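Local atomic coordinates of periplasmic sugar-binding protein (Chloroflexus aurantiacus, PDB entry 4RXU), a protein that binds beta-D-glucose between its two lobes and probably serves as the periplasmic receptor that delivers sugar to an ABC-type transporter. Residues Gln144-His149 and Tyr247-Asn252; Leu90-His95 and Arg119-Thr124; Val296-Arg301 and Ser338-Val343. One frame throughout, in Å; residues are numbered along the deposited sequence.

Following the chain from the N terminus, contact 2 closes first: Leu90-His95 at the end of a strand meets Arg119-Thr124 after a short helix and the next parallel strand. Contact 1 closes a longer loop of 97 residues, setting the end of helix 135-148 against strand 246-249. Contact 3 comes last, pairing Val296-Arg301 with Ser338-Val343. The three loops follow in series, so none encloses or crosses another. Contacts 2 and 3 reach the same mixed sheet, while contact 1 packs a helix on the separate parallel sheet; the centres of contacts 1 and 2 lie about 28 Å apart. All three nevertheless meet at beta-D-glucopyranose, through Arg119, Asn252 and Lys298.

Contact 1: Gln144-His149 and Tyr247-Asn252; sequences QYLVDH and YILAPN. With BGC (beta-D-glucopyranose), chain C.
The phenol ring of Tyr247 receives the backbone oxygen of His149 at its edge, near the ring plane, while the carbonyl of Leu146 approaches it obliquely. Phe273 lies against the Tyr247 ring with nearly parallel planes, and Phe189 meets it edge-to-face. The His149 imidazole sits over the Tyr145 ring, its ND1 3.5 Å above that ring's plane and over the centre; Tyr145 CZ in turn lies against one face of the imidazole, offset toward its rim. At the imidazole edge, in plane, Tyr145 O accepts a hydrogen bond from His149 ND1 at 2.9 Å, which fixes the turn of the imidazole.

The polar link across the contact is short: Tyr247 OH donates to His149 O at 2.6 Å. The hydroxyl comes in at a C=O...donor angle of 130°, tilted from the carbonyl plane. Tyrosine suits the place because its long side chain crosses an apolar layer and still delivers a donor where helix gives way to loop. A phenylalanine here would keep the ring but lack the hydroxyl, and would probably leave His149 O without this donor and the helix end less firmly held. Leu146 supplies the apolar part: both its methyls reach the strand backbone, CD2 lying 3.7 Å from Ile248 O, while CD1 touches Leu249 CB at 4.2 Å. Helix 144-148 runs nearly antiparallel (173°) to strand 247-249, packing on the parallel sheet as one layer of an alpha/beta lobe.

Beyond the strand, the Asn252 side chain caps the start of helix 253-264, and OD1 also bonds Thr255. Asn252 ND2 donates to O4 of the glucose at 2.9 Å, nearly straight at 168°. An amide fits this double duty, offering acceptor and donor at once: the residue that ends the strand-to-helix turn also contributes to recognition of the sugar.

Contact 2: Leu90-His95 and Arg119-Thr124; sequences LIICPH and RLIRET. With BGC (beta-D-glucopyranose), chain C.
Arg119 spends one flat guanidinium group on both the sugar and the protein backbone. NE donates to glucose O1 and NH2 to the ring oxygen O5, each at 3.0 Å and nearly straight, while NH1 turns to Pro94 O, in the guanidinium plane, at 3.2 Å and an N-H...acceptor angle of 171°. A water in that plane accepts the other N-H of NH1 and is also hydrogen-bonded to His95 ND1, and NH2 has a salt bridge to Glu42. With three nitrogens engaged, the orientation of the planar group is fixed; the nearby carboxylate probably helps to balance its buried charge.

An arginine suits this reach because its chain is long and extended from CG to NE. With Arg119 CG anti to the carbonyl carbon (chi1 -63°), that atom comes 3.8 Å from Cys93 SG, which also touches CD at 3.6 Å. Pro94 slides past the shaft in the opposite direction, CD to Arg119 CB being 3.9 Å. Proline is apt: its apolar ring packs on Ile121 and on the start of the Arg119 side chain, while its carbonyl accepts from the end of that same side chain. Pro94 CG also meets Ile121 CG1 at 3.7 Å, and the side chains of Ile121 and Ile92 cross at about a right angle, CD1 to CG2 3.7 Å, both buried.

Strand 89-92 runs between the parallel strands 29-37 and 113-117, helix 72-84 packs on Ile92 and Pro94, and Asn168 of helix 167-185 touches Arg119. Strands 89-92 and 113-117 are joined through helix 101-109 in a beta-alpha-beta crossover, the loops at their C-terminal ends facing the sugar.

Contact 3: Val296-Arg301 and Ser338-Val343; sequences VFKDVR and SPVVTV. With BGC (beta-D-glucopyranose), chain C.
Lys298 runs beside Val340 before it reaches the sugar. From CB, which points to the same sheet face as Val296 and Val340, CG lies 3.9 Å from Val340 CG1, and CD stays alongside the same methyl at 4.0 Å, the two side chains pointing the same way. At chi3 (-56°) the chain bends, placing CE 3.5 Å from glucose O3. At the tip, NZ donates to glucose O2 at 2.9 Å and to O3 at 3.0 Å. NZ also bonds Gln277 OE1, so three oxygens grip the ammonium; a long, weak ion pair with Asp278 may help to stabilise its charge. Lysine suits the position because its apolar shaft can lie on valine while its end serves two neighbouring hydroxyls.

The backbones pair antiparallel. Phe297 and Val341 form a hydrogen-bonded pair, with Phe297 N to Val341 O at 2.7 Å and Val341 N to Phe297 O at 3.0 Å, while Val296 and Thr342 form a non-hydrogen-bonded pair. On the Lys298 face, the side chains of Val296 and Val340 cross obliquely, CG1 to CB 3.6 Å, beta-branched residues well suited to a strand, and Val138 of helix 135-148 packs on them. On the other face, Phe297 CB meets Val343 CG2. Where the strands part, a water donates to Phe297 O and Pro339 O and accepts from Asp299 N, bridging the backbones. Asp299 then takes the N-cap of helix 300-315, and Arg301 grips its carboxylate side-on through NE and NH2.

An antiparallel pair attached to an otherwise mostly parallel sheet, with Val296 also bonded by its backbone to Gly276 and Asp278, is consistent with the inter-lobe hinge of type I periplasmic binding proteins, here contributing a lysine to the glucose site.

Contact 1: Gln144-His149 and Tyr247-Asn252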
loop_
_atom_site.group_PDB
_atom_site.type_symbol
_atom_site.label_atom_id
_atom_site.label_comp_id
_atom_site.label_asym_id
_atom_site.label_seq_id
_atom_site.Cartn_x
_atom_site.Cartn_y
_atom_site.Cartn_z
ATOM N N GLN A 144 -13.025 2.221 -8.358
ATOM C CA GLN A 144 -13.567 2.812 -9.574
ATOM C C GLN A 144 -13.435 1.838 -10.755
ATOM O O GLN A 144 -14.344 1.722 -11.562
ATOM C CB GLN A 144 -12.913 4.166 -9.869
ATOM C CG GLN A 144 -13.643 4.949 -10.942
ATOM C CD GLN A 144 -15.024 5.362 -10.480
ATOM O OE1 GLN A 144 -15.165 6.033 -9.460
ATOM N NE2 GLN A 144 -16.046 4.939 -11.210
ATOM N N TYR A 145 -12.330 1.100 -10.808
ATOM C CA TYR A 145 -12.141 0.082 -11.837
ATOM C C TYR A 145 -13.266 -0.960 -11.764
ATOM O O TYR A 145 -13.872 -1.312 -12.775
ATOM C CB TYR A 145 -10.760 -0.598 -11.739
ATOM C CG TYR A 145 -10.607 -1.632 -12.819
ATOM C CD1 TYR A 145 -11.085 -2.928 -12.623
ATOM C CD2 TYR A 145 -10.046 -1.309 -14.044
ATOM C CE1 TYR A 145 -11.001 -3.886 -13.618
ATOM C CE2 TYR A 145 -9.946 -2.257 -15.052
ATOM C CZ TYR A 145 -10.421 -3.534 -14.830
ATOM O OH TYR A 145 -10.339 -4.466 -15.819
ATOM N N LEU A 146 -13.595 -1.400 -10.556
ATOM C CA LEU A 146 -14.638 -2.389 -10.372
ATOM C C LEU A 146 -15.980 -1.824 -10.822
ATOM O O LEU A 146 -16.731 -2.465 -11.573
ATOM C CB LEU A 146 -14.708 -2.857 -8.930
ATOM C CG LEU A 146 -13.454 -3.608 -8.462
ATOM C CD1 LEU A 146 -13.574 -3.928 -6.983
ATOM C CD2 LEU A 146 -13.143 -4.909 -9.207
ATOM N N VAL A 147 -16.271 -0.616 -10.351
ATOM C CA VAL A 147 -17.520 0.062 -10.711
ATOM C C VAL A 147 -17.651 0.207 -12.236
ATOM O O VAL A 147 -18.718 -0.069 -12.820
ATOM C CB VAL A 147 -17.614 1.449 -10.037
ATOM C CG1 VAL A 147 -18.838 2.193 -10.524
ATOM C CG2 VAL A 147 -17.708 1.314 -8.516
ATOM N N ASP A 148 -16.554 0.593 -12.886
ATOM C CA ASP A 148 -16.576 0.876 -14.312
ATOM C C ASP A 148 -16.816 -0.370 -15.138
ATOM O O ASP A 148 -17.225 -0.276 -16.305
ATOM C CB ASP A 148 -15.267 1.542 -14.759
ATOM C CG ASP A 148 -15.135 3.003 -14.288
ATOM O OD1 ASP A 148 -16.106 3.595 -13.771
ATOM O OD2 ASP A 148 -14.029 3.562 -14.428
ATOM N N HIS A 149 -16.562 -1.529 -14.541
ATOM C CA HIS A 149 -16.791 -2.818 -15.199
ATOM C C HIS A 149 -18.004 -3.602 -14.721
ATOM O O HIS A 149 -18.145 -4.768 -15.061
ATOM C CB HIS A 149 -15.547 -3.671 -15.100
ATOM C CG HIS A 149 -14.449 -3.134 -15.933
ATOM N ND1 HIS A 149 -13.628 -2.109 -15.514
ATOM C CD2 HIS A 149 -14.105 -3.398 -17.209
ATOM C CE1 HIS A 149 -12.806 -1.784 -16.494
ATOM N NE2 HIS A 149 -13.062 -2.564 -17.524
ATOM N N TYR A 247 -16.657 -9.410 -8.573
ATOM C CA TYR A 247 -15.855 -8.198 -8.431
ATOM C C TYR A 247 -15.079 -8.309 -7.121
ATOM O O TYR A 247 -15.670 -8.567 -6.071
ATOM C CB TYR A 247 -16.800 -6.986 -8.473
ATOM C CG TYR A 247 -17.404 -6.908 -9.826
ATOM C CD1 TYR A 247 -18.540 -7.662 -10.154
ATOM C CD2 TYR A 247 -16.814 -6.148 -10.816
ATOM C CE1 TYR A 247 -19.057 -7.644 -11.438
ATOM C CE2 TYR A 247 -17.340 -6.115 -12.107
ATOM C CZ TYR A 247 -18.459 -6.864 -12.400
ATOM O OH TYR A 247 -18.974 -6.843 -13.671
ATOM N N ILE A 248 -13.760 -8.144 -7.195
ATOM C CA ILE A 248 -12.874 -8.413 -6.077
ATOM C C ILE A 248 -11.980 -7.201 -5.811
ATOM O O ILE A 248 -11.190 -6.787 -6.662
ATOM C CB ILE A 248 -11.962 -9.612 -6.345
ATOM C CG1 ILE A 248 -12.780 -10.864 -6.707
ATOM C CG2 ILE A 248 -11.031 -9.861 -5.147
ATOM C CD1 ILE A 248 -11.979 -11.969 -7.354
ATOM N N LEU A 249 -12.149 -6.622 -4.624
ATOM C CA LEU A 249 -11.295 -5.519 -4.146
ATOM C C LEU A 249 -10.106 -6.156 -3.446
ATOM O O LEU A 249 -10.173 -6.429 -2.253
ATOM C CB LEU A 249 -12.048 -4.603 -3.180
ATOM C CG LEU A 249 -11.183 -3.418 -2.707
ATOM C CD1 LEU A 249 -11.005 -2.371 -3.801
ATOM C CD2 LEU A 249 -11.809 -2.811 -1.471
ATOM N N ALA A 250 -9.050 -6.456 -4.193
ATOM C CA ALA A 250 -7.820 -7.009 -3.583
ATOM C C ALA A 250 -6.898 -5.823 -3.329
ATOM O O ALA A 250 -6.740 -4.955 -4.197
ATOM C CB ALA A 250 -7.158 -8.030 -4.506
ATOM N N PRO A 251 -6.249 -5.777 -2.134
ATOM C CA PRO A 251 -5.607 -4.512 -1.749
ATOM C C PRO A 251 -4.213 -4.294 -2.321
ATOM O O PRO A 251 -3.789 -3.165 -2.446
ATOM C CB PRO A 251 -5.578 -4.598 -0.212
ATOM C CG PRO A 251 -5.518 -6.073 0.065
ATOM C CD PRO A 251 -6.388 -6.696 -0.993
ATOM N N ASN A 252 -3.496 -5.365 -2.671
ATOM C CA ASN A 252 -2.220 -5.175 -3.361
ATOM C C ASN A 252 -1.955 -6.320 -4.308
ATOM O O ASN A 252 -2.761 -7.228 -4.402
ATOM C CB ASN A 252 -1.044 -4.940 -2.391
ATOM C CG ASN A 252 -0.535 -6.208 -1.729
ATOM O OD1 ASN A 252 -1.153 -7.280 -1.787
ATOM N ND2 ASN A 252 0.600 -6.076 -1.039
HETATM C C2 BGC C . 2.283 -0.129 0.907
HETATM C C3 BGC C . 1.874 -1.014 -0.253
HETATM C C4 BGC C . 2.238 -2.457 0.063
HETATM C C5 BGC C . 1.685 -2.882 1.424
HETATM C C6 BGC C . 2.153 -4.250 1.865
HETATM C C1 BGC C . 1.503 -0.675 2.091
HETATM O O1 BGC C . 1.569 0.158 3.212
HETATM O O2 BGC C . 1.937 1.229 0.616
HETATM O O3 BGC C . 2.552 -0.555 -1.419
HETATM O O4 BGC C . 1.612 -3.309 -0.916
HETATM O O5 BGC C . 2.055 -1.951 2.422
HETATM O O6 BGC C . 3.572 -4.388 1.759
#

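Contact 2: Leu90-His95 and Arg119-Thr124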
loop_
_atom_site.group_PDB
_atom_site.type_symbol
_atom_site.label_atom_id
_atom_site.label_comp_id
_atom_site.label_asym_id
_atom_site.label_seq_id
_atom_site.Cartn_x
_atom_site.Cartn_y
_atom_site.Cartn_z
ATOM N N LEU A 90 16.268 10.505 9.969
ATOM C CA LEU A 90 15.757 9.139 9.923
ATOM C C LEU A 90 14.661 9.079 8.864
ATOM O O LEU A 90 13.692 9.839 8.948
ATOM C CB LEU A 90 15.167 8.755 11.282
ATOM C CG LEU A 90 14.467 7.394 11.361
ATOM C CD1 LEU A 90 15.413 6.216 11.154
ATOM C CD2 LEU A 90 13.724 7.317 12.682
ATOM N N ILE A 91 14.816 8.188 7.882
ATOM C CA ILE A 91 13.725 7.855 6.951
ATOM C C ILE A 91 13.205 6.495 7.409
ATOM O O ILE A 91 13.952 5.507 7.428
ATOM C CB ILE A 91 14.247 7.768 5.510
ATOM C CG1 ILE A 91 14.762 9.138 5.032
ATOM C CG2 ILE A 91 13.171 7.224 4.581
ATOM C CD1 ILE A 91 15.709 9.023 3.853
ATOM N N ILE A 92 11.938 6.446 7.809
ATOM C CA ILE A 92 11.399 5.244 8.454
ATOM C C ILE A 92 9.994 4.884 7.970
ATOM O O ILE A 92 9.080 5.709 8.048
ATOM C CB ILE A 92 11.416 5.349 10.007
ATOM C CG1 ILE A 92 10.783 4.095 10.631
ATOM C CG2 ILE A 92 10.757 6.637 10.515
ATOM C CD1 ILE A 92 11.093 3.954 12.108
ATOM N N CYS A 93 9.868 3.643 7.487
ATOM C CA CYS A 93 8.590 3.050 7.203
ATOM C C CYS A 93 8.245 2.089 8.345
ATOM O O CYS A 93 8.880 1.050 8.479
ATOM C CB CYS A 93 8.602 2.336 5.869
ATOM S SG CYS A 93 7.049 1.519 5.543
ATOM N N PRO A 94 7.220 2.444 9.159
ATOM C CA PRO A 94 6.938 1.644 10.311
ATOM C C PRO A 94 6.282 0.330 9.991
ATOM O O PRO A 94 5.449 0.232 9.085
ATOM C CB PRO A 94 5.963 2.512 11.127
ATOM C CG PRO A 94 5.318 3.397 10.125
ATOM C CD PRO A 94 6.459 3.709 9.193
ATOM N N HIS A 95 6.634 -0.679 10.769
ATOM C CA HIS A 95 5.844 -1.902 10.731
ATOM C C HIS A 95 4.437 -1.704 11.285
ATOM O O HIS A 95 3.439 -2.059 10.653
ATOM C CB HIS A 95 6.509 -3.012 11.499
ATOM C CG HIS A 95 5.650 -4.219 11.545
ATOM N ND1 HIS A 95 5.257 -4.869 10.398
ATOM C CD2 HIS A 95 4.990 -4.805 12.565
ATOM C CE1 HIS A 95 4.439 -5.850 10.716
ATOM N NE2 HIS A 95 4.277 -5.845 12.030
ATOM N N ARG A 119 4.375 4.736 4.909
ATOM C CA ARG A 119 3.390 4.540 5.969
ATOM C C ARG A 119 3.629 5.567 7.039
ATOM O O ARG A 119 4.774 5.991 7.267
ATOM C CB ARG A 119 3.541 3.163 6.611
ATOM C CG ARG A 119 3.306 2.015 5.679
ATOM C CD ARG A 119 3.630 0.714 6.378
ATOM N NE ARG A 119 3.304 -0.428 5.561
ATOM C CZ ARG A 119 3.605 -1.676 5.869
ATOM N NH1 ARG A 119 4.294 -1.942 6.970
ATOM N NH2 ARG A 119 3.231 -2.651 5.064
ATOM N N LEU A 120 2.542 5.956 7.694
ATOM C CA LEU A 120 2.570 7.008 8.684
ATOM C C LEU A 120 2.740 6.476 10.112
ATOM O O LEU A 120 2.007 5.607 10.563
ATOM C CB LEU A 120 1.255 7.792 8.574
ATOM C CG LEU A 120 1.116 9.072 9.396
ATOM C CD1 LEU A 120 2.241 10.059 9.110
ATOM C CD2 LEU A 120 -0.264 9.674 9.156
ATOM N N ILE A 121 3.723 7.022 10.822
ATOM C CA ILE A 121 3.835 6.832 12.266
ATOM C C ILE A 121 2.747 7.647 12.939
ATOM O O ILE A 121 2.571 8.824 12.642
ATOM C CB ILE A 121 5.212 7.284 12.788
ATOM C CG1 ILE A 121 6.276 6.347 12.211
ATOM C CG2 ILE A 121 5.233 7.245 14.309
ATOM C CD1 ILE A 121 7.701 6.676 12.584
ATOM N N ARG A 122 2.034 7.013 13.862
ATOM C CA ARG A 122 0.866 7.596 14.504
ATOM C C ARG A 122 1.037 7.914 15.964
ATOM O O ARG A 122 1.934 7.397 16.620
ATOM C CB ARG A 122 -0.332 6.669 14.325
ATOM C CG ARG A 122 -0.766 6.563 12.870
ATOM C CD ARG A 122 -2.009 5.706 12.744
ATOM N NE ARG A 122 -3.221 6.452 13.116
ATOM C CZ ARG A 122 -3.955 6.282 14.199
ATOM N NH1 ARG A 122 -3.651 5.374 15.122
ATOM N NH2 ARG A 122 -5.030 7.059 14.353
ATOM N N GLU A 123 0.165 8.796 16.443
ATOM C CA GLU A 123 -0.050 9.056 17.884
ATOM C C GLU A 123 1.173 9.685 18.548
ATOM O O GLU A 123 1.513 9.413 19.709
ATOM C CB GLU A 123 -0.483 7.789 18.612
ATOM C CG GLU A 123 -1.795 7.182 18.124
ATOM C CD GLU A 123 -2.991 8.133 18.097
ATOM O OE1 GLU A 123 -2.958 9.219 18.703
ATOM O OE2 GLU A 123 -3.999 7.773 17.455
ATOM N N THR A 124 1.821 10.549 17.787
ATOM C CA THR A 124 2.922 11.370 18.287
ATOM C C THR A 124 3.134 12.588 17.433
ATOM O O THR A 124 2.876 12.590 16.228
ATOM C CB THR A 124 4.277 10.627 18.394
ATOM O OG1 THR A 124 5.278 11.539 18.872
ATOM C CG2 THR A 124 4.733 10.040 17.080
HETATM C C2 BGC C . 2.283 -0.129 0.907
HETATM C C3 BGC C . 1.874 -1.014 -0.253
HETATM C C4 BGC C . 2.238 -2.457 0.063
HETATM C C5 BGC C . 1.685 -2.882 1.424
HETATM C C6 BGC C . 2.153 -4.250 1.865
HETATM C C1 BGC C . 1.503 -0.675 2.091
HETATM O O1 BGC C . 1.569 0.158 3.212
HETATM O O2 BGC C . 1.937 1.229 0.616
HETATM O O3 BGC C . 2.552 -0.555 -1.419
HETATM O O4 BGC C . 1.612 -3.309 -0.916
HETATM O O5 BGC C . 2.055 -1.951 2.422
HETATM O O6 BGC C . 3.572 -4.388 1.759
HETATM O O HOH W 1 5.183 -4.470 7.591
#

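Contact 3: Val296-Arg301 and Ser338-Val343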
loop_
_atom_site.group_PDB
_atom_site.type_symbol
_atom_site.label_atom_id
_atom_site.label_comp_id
_atom_site.label_asym_id
_atom_site.label_seq_id
_atom_site.Cartn_x
_atom_site.Cartn_y
_atom_site.Cartn_z
ATOM N N VAL A 296 -2.569 -0.603 -9.400
ATOM C CA VAL A 296 -2.253 0.797 -9.188
ATOM C C VAL A 296 -0.729 0.938 -9.107
ATOM O O VAL A 296 -0.079 0.379 -8.222
ATOM C CB VAL A 296 -2.962 1.427 -7.976
ATOM C CG1 VAL A 296 -2.525 2.873 -7.841
ATOM C CG2 VAL A 296 -4.479 1.348 -8.148
ATOM N N PHE A 297 -0.168 1.666 -10.072
ATOM C CA PHE A 297 1.274 1.872 -10.167
ATOM C C PHE A 297 1.649 3.046 -9.288
ATOM O O PHE A 297 1.117 4.132 -9.450
ATOM C CB PHE A 297 1.659 2.173 -11.620
ATOM C CG PHE A 297 3.079 2.658 -11.815
ATOM C CD1 PHE A 297 4.151 1.961 -11.262
ATOM C CD2 PHE A 297 3.346 3.806 -12.550
ATOM C CE1 PHE A 297 5.445 2.404 -11.447
ATOM C CE2 PHE A 297 4.652 4.245 -12.739
ATOM C CZ PHE A 297 5.693 3.547 -12.174
ATOM N N LYS A 298 2.573 2.802 -8.365
ATOM C CA LYS A 298 3.116 3.801 -7.452
ATOM C C LYS A 298 4.617 3.890 -7.728
ATOM O O LYS A 298 5.346 2.935 -7.464
ATOM C CB LYS A 298 2.823 3.408 -5.996
ATOM C CG LYS A 298 1.381 2.949 -5.763
ATOM C CD LYS A 298 0.906 2.976 -4.331
ATOM C CE LYS A 298 1.799 2.162 -3.425
ATOM N NZ LYS A 298 1.140 2.018 -2.095
ATOM N N ASP A 299 5.058 4.988 -8.336
ATOM C CA ASP A 299 6.418 5.064 -8.831
ATOM C C ASP A 299 7.376 5.241 -7.665
ATOM O O ASP A 299 7.606 6.342 -7.187
ATOM C CB ASP A 299 6.543 6.189 -9.870
ATOM C CG ASP A 299 7.829 6.136 -10.654
ATOM O OD1 ASP A 299 8.824 5.546 -10.156
ATOM O OD2 ASP A 299 7.835 6.690 -11.776
ATOM N N VAL A 300 7.919 4.114 -7.219
ATOM C CA VAL A 300 8.860 4.081 -6.105
ATOM C C VAL A 300 10.109 4.906 -6.376
ATOM O O VAL A 300 10.748 5.389 -5.448
ATOM C CB VAL A 300 9.192 2.613 -5.715
ATOM C CG1 VAL A 300 10.250 2.563 -4.620
ATOM C CG2 VAL A 300 7.943 1.879 -5.239
ATOM N N ARG A 301 10.479 5.092 -7.636
ATOM C CA ARG A 301 11.600 6.000 -7.923
ATOM C C ARG A 301 11.336 7.421 -7.411
ATOM O O ARG A 301 12.226 8.084 -6.876
ATOM C CB ARG A 301 11.896 6.068 -9.434
ATOM C CG ARG A 301 12.163 4.716 -10.057
ATOM C CD ARG A 301 12.281 4.815 -11.559
ATOM N NE ARG A 301 11.033 5.255 -12.155
ATOM C CZ ARG A 301 10.836 5.422 -13.453
ATOM N NH1 ARG A 301 11.830 5.202 -14.315
ATOM N NH2 ARG A 301 9.649 5.838 -13.878
ATOM N N SER A 338 3.028 11.959 -3.751
ATOM C CA SER A 338 3.264 11.554 -5.146
ATOM C C SER A 338 2.022 10.860 -5.684
ATOM O O SER A 338 1.341 10.174 -4.912
ATOM C CB SER A 338 4.479 10.575 -5.205
ATOM O OG SER A 338 5.634 11.325 -5.370
ATOM N N PRO A 339 1.706 11.041 -6.989
ATOM C CA PRO A 339 0.481 10.434 -7.486
ATOM C C PRO A 339 0.593 8.968 -7.839
ATOM O O PRO A 339 1.687 8.378 -7.907
ATOM C CB PRO A 339 0.174 11.243 -8.745
ATOM C CG PRO A 339 1.463 11.742 -9.216
ATOM C CD PRO A 339 2.239 12.018 -7.958
ATOM N N VAL A 340 -0.571 8.399 -8.105
ATOM C CA VAL A 340 -0.686 6.984 -8.439
ATOM C C VAL A 340 -1.535 6.815 -9.711
ATOM O O VAL A 340 -2.400 7.650 -10.003
ATOM C CB VAL A 340 -1.252 6.153 -7.259
ATOM C CG1 VAL A 340 -0.399 6.369 -6.020
ATOM C CG2 VAL A 340 -2.731 6.464 -6.988
ATOM N N VAL A 341 -1.271 5.738 -10.457
ATOM C CA VAL A 341 -1.845 5.575 -11.799
ATOM C C VAL A 341 -2.372 4.177 -11.996
ATOM O O VAL A 341 -1.693 3.193 -11.703
ATOM C CB VAL A 341 -0.760 5.864 -12.883
ATOM C CG1 VAL A 341 -1.252 5.594 -14.293
ATOM C CG2 VAL A 341 -0.325 7.305 -12.761
ATOM N N THR A 342 -3.582 4.076 -12.513
ATOM C CA THR A 342 -4.128 2.775 -12.818
ATOM C C THR A 342 -3.498 2.167 -14.074
ATOM O O THR A 342 -3.458 2.785 -15.129
ATOM C CB THR A 342 -5.640 2.835 -13.006
ATOM O OG1 THR A 342 -6.249 3.059 -11.736
ATOM C CG2 THR A 342 -6.177 1.521 -13.595
ATOM N N VAL A 343 -3.032 0.935 -13.914
ATOM C CA VAL A 343 -2.432 0.184 -15.007
ATOM C C VAL A 343 -3.247 -1.061 -15.329
ATOM O O VAL A 343 -3.514 -1.904 -14.463
ATOM C CB VAL A 343 -0.964 -0.147 -14.716
ATOM C CG1 VAL A 343 -0.406 -1.048 -15.810
ATOM C CG2 VAL A 343 -0.197 1.167 -14.610
HETATM C C2 BGC C . 2.283 -0.129 0.907
HETATM C C3 BGC C . 1.874 -1.014 -0.253
HETATM C C4 BGC C . 2.238 -2.457 0.063
HETATM C C5 BGC C . 1.685 -2.882 1.424
HETATM C C6 BGC C . 2.153 -4.250 1.865
HETATM C C1 BGC C . 1.503 -0.675 2.091
HETATM O O1 BGC C . 1.569 0.158 3.212
HETATM O O2 BGC C . 1.937 1.229 0.616
HETATM O O3 BGC C . 2.552 -0.555 -1.419
HETATM O O4 BGC C . 1.612 -3.309 -0.916
HETATM O O5 BGC C . 2.055 -1.951 2.422
HETATM O O6 BGC C . 3.572 -4.388 1.759
HETATM O O HOH W 2 2.770 6.472 -9.727
#